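Side-chain contacts in phenol hydroxylase component phL (Pseudomonas stutzeri, PDB 3U52), which probably forms, as one subunit of a bacterial multicomponent phenol hydroxylase, the helical partner of the subunit that carries the di-iron oxidation centre: residues L221-G224 and M225-L229; R254-Y257 and K258-R262; D287-E290 and P291-Y294. One frame throughout, in Å; residues are numbered along the deposited sequence.

Contact 1: residues L221-G224 and M225-L229; sequences LIDG and MMYPL
Asp223 and Met226 lie side by side and point the same way, the carboxylate OD1 of Asp223 resting 3.8 Å from the methyl CE of Met226. Met226 sends CG anti to its own backbone N (chi1 179°) and bends only at the last torsion, which swings CE back alongside the acid, a task suited to an unbranched, flexible chain. The acid itself is held by Arg160 at OD2 and by Gln218 at OD1. Tyr227 is turned differently: it brings a ring edge to the main chain, with CD1 3.7 Å from Asp223 O, the same oxygen that accepts Tyr227 N at 3.1 Å. The next residue, Pro228, has no N-H to give Gly224 O, and its CG sits 3.6 Å from that oxygen instead. Further back, Ile222 O takes two backbone donors, Met226 N at 2.8 Å and, more loosely, Met225 N at 3.3 Å from above the carbonyl plane. Met225 N makes no bond to Leu221 O, and the helix is kinked here as well as at the proline. Met225 curls its CE to 3.6 Å from Leu221 O. All of this is buried within helix 211-240: Leu221 and Met225 face helices 276-302 and 307-322, whereas Met226 and Tyr227 pack on helices 126-143 and 147-175, where Tyr227 OH bonds Glu130.

Contact 2: residues R254-Y257 and K258-R262; sequences RDWY and KESLR
Tyr257 O is the acceptor that ties this turn together, taking Ser260 OG at 2.8 Å and Leu261 N at 3.2 Å, with a further weak bond from Ser260 N. Ser260 can reach it because chi1 of 77° sets OG between its own backbone N and carbonyl carbon, close to the preceding turn; a short hydroxyl side chain is well suited to such a place, since its one donor is spent on the backbone. The same residue turns its CB over the indole of Trp256, 4.3 Å from the centroid of the six-membered ring and only 11° off the ring normal, a CH-pi contact. One turn along, Leu261 lays CD1 obliquely against the phenol end of Tyr257, 3.5 Å from CZ. Lys258, on the exposed side, brings CE loosely to 4.1 Å from CD2 of Tyr257.

Further out, Trp256 is held by helix 147-175, through NE1 to Asp159 and by packing on Ile163. Glu259, on the more exposed side of the turn, forms salt bridges with Arg88 and Arg77, while Arg320 of helix 307-322 touches both Tyr257 and Leu261. Xenon is bound about 4 Å from the Tyr257 side chain, in a pocket shared with Tyr227 and Asp232. The buried hydroxyl of Ser260 is engaged by the main chain, and the Tyr257 ring offers xenon a polarisable aromatic surface, consistent with contact by dispersion forces, while Asp232 adds a polar group to the pocket.

Contact 3: residues D287-E290 and P291-Y294; sequences DHWE and PQAY
Gln292 NE2 reaches back one turn to His288 O, a hydrogen bond of 2.7 Å and nearly straight at 164°. The oxygen lies close to the plane of the glutamine amide, yet the donor comes in from above the carbonyl plane. With CG anti to the carbonyl carbon and the chain extended beyond it (chi2 -177°), Gln292 runs back along the helix to place its amide beside the His288 imidazole, both on the same side of the Trp289 plane. NE2 stands over one face of the imidazole, 3.4 Å above its plane, and the two flat groups are almost perpendicular. Against Trp289 the amide lies nearly parallel, 12° between planes, with NE2 3.9 Å from CE3 of the indole and offset toward its rim. An alanine here has no amide to offer, so His288 O, which gets no bond from Gln292 N, would probably lack a donor from the following turn, and the indole and the imidazole face would lose the amide packed against both.

Pro291 has no N-H for Asp287 O and offers its CD at 3.4 Å instead, and the N of Gln292 makes only a weak bond, to Trp289 O. Regular pairing resumes with Ala293 N to Trp289 O at 3.1 Å and Tyr294 N to Glu290 O. Glu290 bends at chi2, bringing OE1 3.3 Å from the CD of Pro291, while OE2 forms a salt bridge with Arg314, which also makes a cation-pi contact with Tyr294. Trp289 is anchored by its NE1 to Glu213. Small Ala293 suits the buried side, where Met225 packs on it. This is a proline kink within a long helix, 276-302, where the Gln292 amide serves His288 O while Asp287 O faces the proline ring.

How the contacts relate
Each contact lies within one helix, 211-240, 251-274 and 276-302 in turn, and the helix of contact 1 meets the other two here. Contact 1 is fully buried; contacts 2 and 3 are partly exposed and do not meet, their nearest atoms being about 12 Å apart. Toward contact 2 it is aromatic: the rings of Tyr227 and Tyr257 lie almost parallel beside the xenon, and Tyr257 OH comes 3.4 Å from Gly224 CA. Toward contact 3 it offers the aliphatic chains of Leu221 and Met225. Contacts 1 and 3 each hold a proline kink; in contact 3 a side-chain amide bonds a carbonyl near the break, whereas contact 2 adds a serine hydroxyl to a regular turn.

Contact 1: residues L221-G224 and M225-L229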
# COMPACT_ATOMS: atom_id res chain seq x y z
N LEU D 221 38.03 -1.62 -13.69
CA LEU D 221 39.16 -2.47 -14.14
C LEU D 221 39.10 -3.93 -13.67
O LEU D 221 39.14 -4.84 -14.50
CB LEU D 221 40.51 -1.83 -13.81
CG LEU D 221 40.81 -0.41 -14.32
CD1 LEU D 221 42.19 0.02 -13.79
CD2 LEU D 221 40.66 -0.20 -15.86
N ILE D 222 38.96 -4.19 -12.38
CA ILE D 222 38.90 -5.59 -11.93
C ILE D 222 37.58 -6.27 -12.40
O ILE D 222 37.61 -7.29 -13.09
CB ILE D 222 39.06 -5.68 -10.40
CG1 ILE D 222 40.52 -5.32 -10.00
CG2 ILE D 222 38.76 -7.08 -9.93
CD1 ILE D 222 40.67 -4.94 -8.55
N ASP D 223 36.45 -5.66 -12.08
CA ASP D 223 35.14 -6.22 -12.43
C ASP D 223 34.95 -6.32 -13.94
O ASP D 223 34.34 -7.27 -14.41
CB ASP D 223 34.01 -5.37 -11.82
CG ASP D 223 33.96 -5.46 -10.27
OD1 ASP D 223 34.77 -6.19 -9.63
OD2 ASP D 223 33.11 -4.76 -9.67
N GLY D 224 35.45 -5.35 -14.69
CA GLY D 224 35.24 -5.31 -16.12
C GLY D 224 36.02 -6.32 -16.93
O GLY D 224 35.81 -6.48 -18.14
N MET D 225 36.95 -7.01 -16.27
CA MET D 225 37.67 -8.12 -16.88
C MET D 225 37.23 -9.39 -16.20
O MET D 225 36.98 -10.40 -16.88
CB MET D 225 39.19 -7.94 -16.70
CG MET D 225 39.89 -7.29 -17.90
SD MET D 225 41.69 -7.29 -17.68
CE MET D 225 41.89 -5.88 -16.58
N MET D 226 37.12 -9.36 -14.86
CA MET D 226 36.75 -10.56 -14.09
C MET D 226 35.38 -11.17 -14.41
O MET D 226 35.26 -12.39 -14.59
CB MET D 226 36.81 -10.28 -12.59
CG MET D 226 36.41 -11.48 -11.75
SD MET D 226 36.77 -11.18 -10.03
CE MET D 226 35.47 -9.97 -9.67
N TYR D 227 34.35 -10.33 -14.41
CA TYR D 227 33.00 -10.81 -14.65
C TYR D 227 32.85 -11.46 -16.02
O TYR D 227 32.34 -12.56 -16.09
CB TYR D 227 31.96 -9.69 -14.36
CG TYR D 227 31.57 -9.74 -12.92
CD1 TYR D 227 32.39 -9.22 -11.95
CD2 TYR D 227 30.38 -10.40 -12.52
CE1 TYR D 227 32.06 -9.29 -10.61
CE2 TYR D 227 30.03 -10.49 -11.18
CZ TYR D 227 30.87 -9.94 -10.25
OH TYR D 227 30.52 -10.00 -8.94
N PRO D 228 33.29 -10.79 -17.12
CA PRO D 228 33.25 -11.54 -18.41
C PRO D 228 34.07 -12.83 -18.40
O PRO D 228 33.56 -13.85 -18.85
CB PRO D 228 33.81 -10.53 -19.43
CG PRO D 228 33.47 -9.12 -18.77
CD PRO D 228 33.78 -9.40 -17.30
N LEU D 229 35.28 -12.81 -17.85
CA LEU D 229 36.11 -14.02 -17.84
C LEU D 229 35.41 -15.15 -17.12
O LEU D 229 35.33 -16.27 -17.62
CB LEU D 229 37.48 -13.77 -17.18
CG LEU D 229 38.42 -14.98 -17.06
CD1 LEU D 229 38.83 -15.52 -18.43
CD2 LEU D 229 39.66 -14.58 -16.25

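Contact 2: residues R254-Y257 and K258-R262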
# COMPACT_ATOMS: atom_id res chain seq x y z
N ARG D 254 25.35 -12.68 -13.76
CA ARG D 254 25.29 -12.12 -15.12
C ARG D 254 24.28 -10.97 -15.29
O ARG D 254 24.60 -9.94 -15.94
CB ARG D 254 25.06 -13.20 -16.20
CG ARG D 254 26.29 -14.07 -16.47
CD ARG D 254 26.00 -15.17 -17.55
NE ARG D 254 25.06 -16.16 -17.01
CZ ARG D 254 25.43 -17.18 -16.26
NH1 ARG D 254 26.72 -17.36 -16.02
NH2 ARG D 254 24.51 -18.03 -15.76
N ASP D 255 23.08 -11.14 -14.73
CA ASP D 255 22.09 -10.07 -14.72
C ASP D 255 22.61 -8.83 -13.96
O ASP D 255 22.45 -7.69 -14.43
CB ASP D 255 20.77 -10.57 -14.07
CG ASP D 255 19.95 -11.49 -15.03
OD1 ASP D 255 20.28 -11.55 -16.24
OD2 ASP D 255 18.98 -12.18 -14.56
N TRP D 256 23.19 -9.05 -12.78
CA TRP D 256 23.77 -7.96 -11.97
C TRP D 256 24.81 -7.16 -12.77
O TRP D 256 24.78 -5.92 -12.83
CB TRP D 256 24.40 -8.50 -10.65
CG TRP D 256 25.12 -7.43 -9.90
CD1 TRP D 256 24.56 -6.52 -9.05
CD2 TRP D 256 26.52 -7.06 -10.01
NE1 TRP D 256 25.52 -5.64 -8.59
CE2 TRP D 256 26.73 -5.95 -9.15
CE3 TRP D 256 27.63 -7.60 -10.70
CZ2 TRP D 256 27.99 -5.35 -8.98
CZ3 TRP D 256 28.88 -6.99 -10.56
CH2 TRP D 256 29.04 -5.86 -9.70
N TYR D 257 25.73 -7.89 -13.40
CA TYR D 257 26.81 -7.29 -14.15
C TYR D 257 26.31 -6.44 -15.27
O TYR D 257 26.77 -5.30 -15.41
CB TYR D 257 27.77 -8.33 -14.70
CG TYR D 257 28.93 -7.71 -15.42
CD1 TYR D 257 29.85 -6.94 -14.73
CD2 TYR D 257 29.07 -7.85 -16.81
CE1 TYR D 257 30.91 -6.36 -15.38
CE2 TYR D 257 30.13 -7.27 -17.48
CZ TYR D 257 31.05 -6.53 -16.74
OH TYR D 257 32.11 -5.92 -17.33
N LYS D 258 25.37 -6.96 -16.06
CA LYS D 258 24.79 -6.20 -17.17
C LYS D 258 24.18 -4.87 -16.70
O LYS D 258 24.36 -3.82 -17.35
CB LYS D 258 23.69 -7.03 -17.87
CG LYS D 258 24.27 -8.16 -18.71
CD LYS D 258 25.19 -7.52 -19.84
CE LYS D 258 26.59 -8.19 -20.00
NZ LYS D 258 26.68 -9.15 -21.15
N GLU D 259 23.47 -4.92 -15.59
CA GLU D 259 22.87 -3.70 -15.01
C GLU D 259 23.95 -2.72 -14.51
O GLU D 259 23.78 -1.52 -14.58
CB GLU D 259 21.88 -4.09 -13.89
CG GLU D 259 21.28 -2.89 -13.14
CD GLU D 259 20.96 -3.23 -11.68
OE1 GLU D 259 19.88 -3.84 -11.44
OE2 GLU D 259 21.79 -2.90 -10.78
N SER D 260 25.06 -3.23 -13.99
CA SER D 260 26.04 -2.38 -13.34
C SER D 260 26.84 -1.56 -14.35
O SER D 260 27.31 -0.48 -14.06
CB SER D 260 26.99 -3.23 -12.51
OG SER D 260 27.93 -3.86 -13.37
N LEU D 261 26.97 -2.08 -15.55
CA LEU D 261 27.50 -1.32 -16.67
C LEU D 261 26.76 -0.01 -16.90
O LEU D 261 27.36 0.99 -17.28
CB LEU D 261 27.51 -2.21 -17.90
CG LEU D 261 28.68 -3.04 -18.45
CD1 LEU D 261 29.78 -3.38 -17.48
CD2 LEU D 261 28.15 -4.27 -19.15
N ARG D 262 25.45 0.04 -16.63
CA ARG D 262 24.72 1.30 -16.83
C ARG D 262 25.29 2.43 -15.98
O ARG D 262 25.62 3.49 -16.52
CB ARG D 262 23.21 1.12 -16.59
CG ARG D 262 22.57 0.14 -17.60
CD ARG D 262 21.08 0.15 -17.47
NE ARG D 262 20.50 1.42 -17.91
CZ ARG D 262 19.26 1.81 -17.62
NH1 ARG D 262 18.50 1.02 -16.86
NH2 ARG D 262 18.80 2.97 -18.05

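Contact 3: residues D287-E290 and P291-Y294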
# COMPACT_ATOMS: atom_id res chain seq x y z
N ASP D 287 47.02 2.89 -16.39
CA ASP D 287 48.37 2.39 -16.71
C ASP D 287 48.99 1.63 -15.55
O ASP D 287 49.63 0.61 -15.74
CB ASP D 287 49.34 3.52 -17.07
CG ASP D 287 49.01 4.22 -18.39
OD1 ASP D 287 48.29 3.69 -19.27
OD2 ASP D 287 49.51 5.35 -18.52
N HIS D 288 48.82 2.16 -14.34
CA HIS D 288 49.29 1.46 -13.13
C HIS D 288 48.50 0.16 -12.80
O HIS D 288 49.08 -0.91 -12.49
CB HIS D 288 49.31 2.41 -11.94
CG HIS D 288 49.96 1.82 -10.73
ND1 HIS D 288 51.29 1.46 -10.70
CD2 HIS D 288 49.45 1.48 -9.52
CE1 HIS D 288 51.58 0.95 -9.51
NE2 HIS D 288 50.48 0.95 -8.78
N TRP D 289 47.17 0.24 -12.87
CA TRP D 289 46.35 -0.85 -12.33
C TRP D 289 45.81 -1.85 -13.31
O TRP D 289 45.64 -3.01 -12.94
CB TRP D 289 45.16 -0.25 -11.56
CG TRP D 289 45.51 0.45 -10.29
CD1 TRP D 289 45.59 1.80 -10.09
CD2 TRP D 289 45.77 -0.16 -9.04
NE1 TRP D 289 45.88 2.06 -8.78
CE2 TRP D 289 45.98 0.88 -8.12
CE3 TRP D 289 45.80 -1.48 -8.60
CZ2 TRP D 289 46.25 0.62 -6.77
CZ3 TRP D 289 46.07 -1.73 -7.28
CH2 TRP D 289 46.29 -0.69 -6.38
N GLU D 290 45.51 -1.45 -14.54
CA GLU D 290 44.92 -2.42 -15.48
C GLU D 290 45.77 -3.70 -15.72
O GLU D 290 45.22 -4.81 -15.73
CB GLU D 290 44.43 -1.75 -16.77
CG GLU D 290 43.73 -2.69 -17.74
CD GLU D 290 44.70 -3.42 -18.71
OE1 GLU D 290 45.93 -3.31 -18.50
OE2 GLU D 290 44.25 -4.08 -19.68
N PRO D 291 47.11 -3.56 -15.90
CA PRO D 291 47.95 -4.75 -16.06
C PRO D 291 48.05 -5.58 -14.79
O PRO D 291 48.35 -6.75 -14.85
CB PRO D 291 49.33 -4.16 -16.42
CG PRO D 291 49.08 -2.76 -16.86
CD PRO D 291 47.89 -2.32 -16.05
N GLN D 292 47.83 -4.99 -13.62
CA GLN D 292 47.79 -5.79 -12.39
C GLN D 292 46.53 -6.64 -12.31
O GLN D 292 46.57 -7.76 -11.83
CB GLN D 292 47.87 -4.88 -11.19
CG GLN D 292 49.21 -4.20 -11.08
CD GLN D 292 49.30 -3.38 -9.86
OE1 GLN D 292 49.25 -3.90 -8.75
NE2 GLN D 292 49.42 -2.06 -10.05
N ALA D 293 45.42 -6.09 -12.82
CA ALA D 293 44.14 -6.78 -12.95
C ALA D 293 44.25 -7.96 -13.91
O ALA D 293 43.79 -9.07 -13.62
CB ALA D 293 43.04 -5.80 -13.41
N TYR D 294 44.90 -7.73 -15.05
CA TYR D 294 45.16 -8.78 -16.03
C TYR D 294 46.06 -9.87 -15.48
O TYR D 294 45.78 -11.08 -15.60
CB TYR D 294 45.83 -8.15 -17.25
CG TYR D 294 46.28 -9.14 -18.28
CD1 TYR D 294 45.39 -9.61 -19.24
CD2 TYR D 294 47.61 -9.62 -18.29
CE1 TYR D 294 45.81 -10.52 -20.22
CE2 TYR D 294 48.04 -10.54 -19.25
CZ TYR D 294 47.14 -10.97 -20.23
OH TYR D 294 47.55 -11.86 -21.18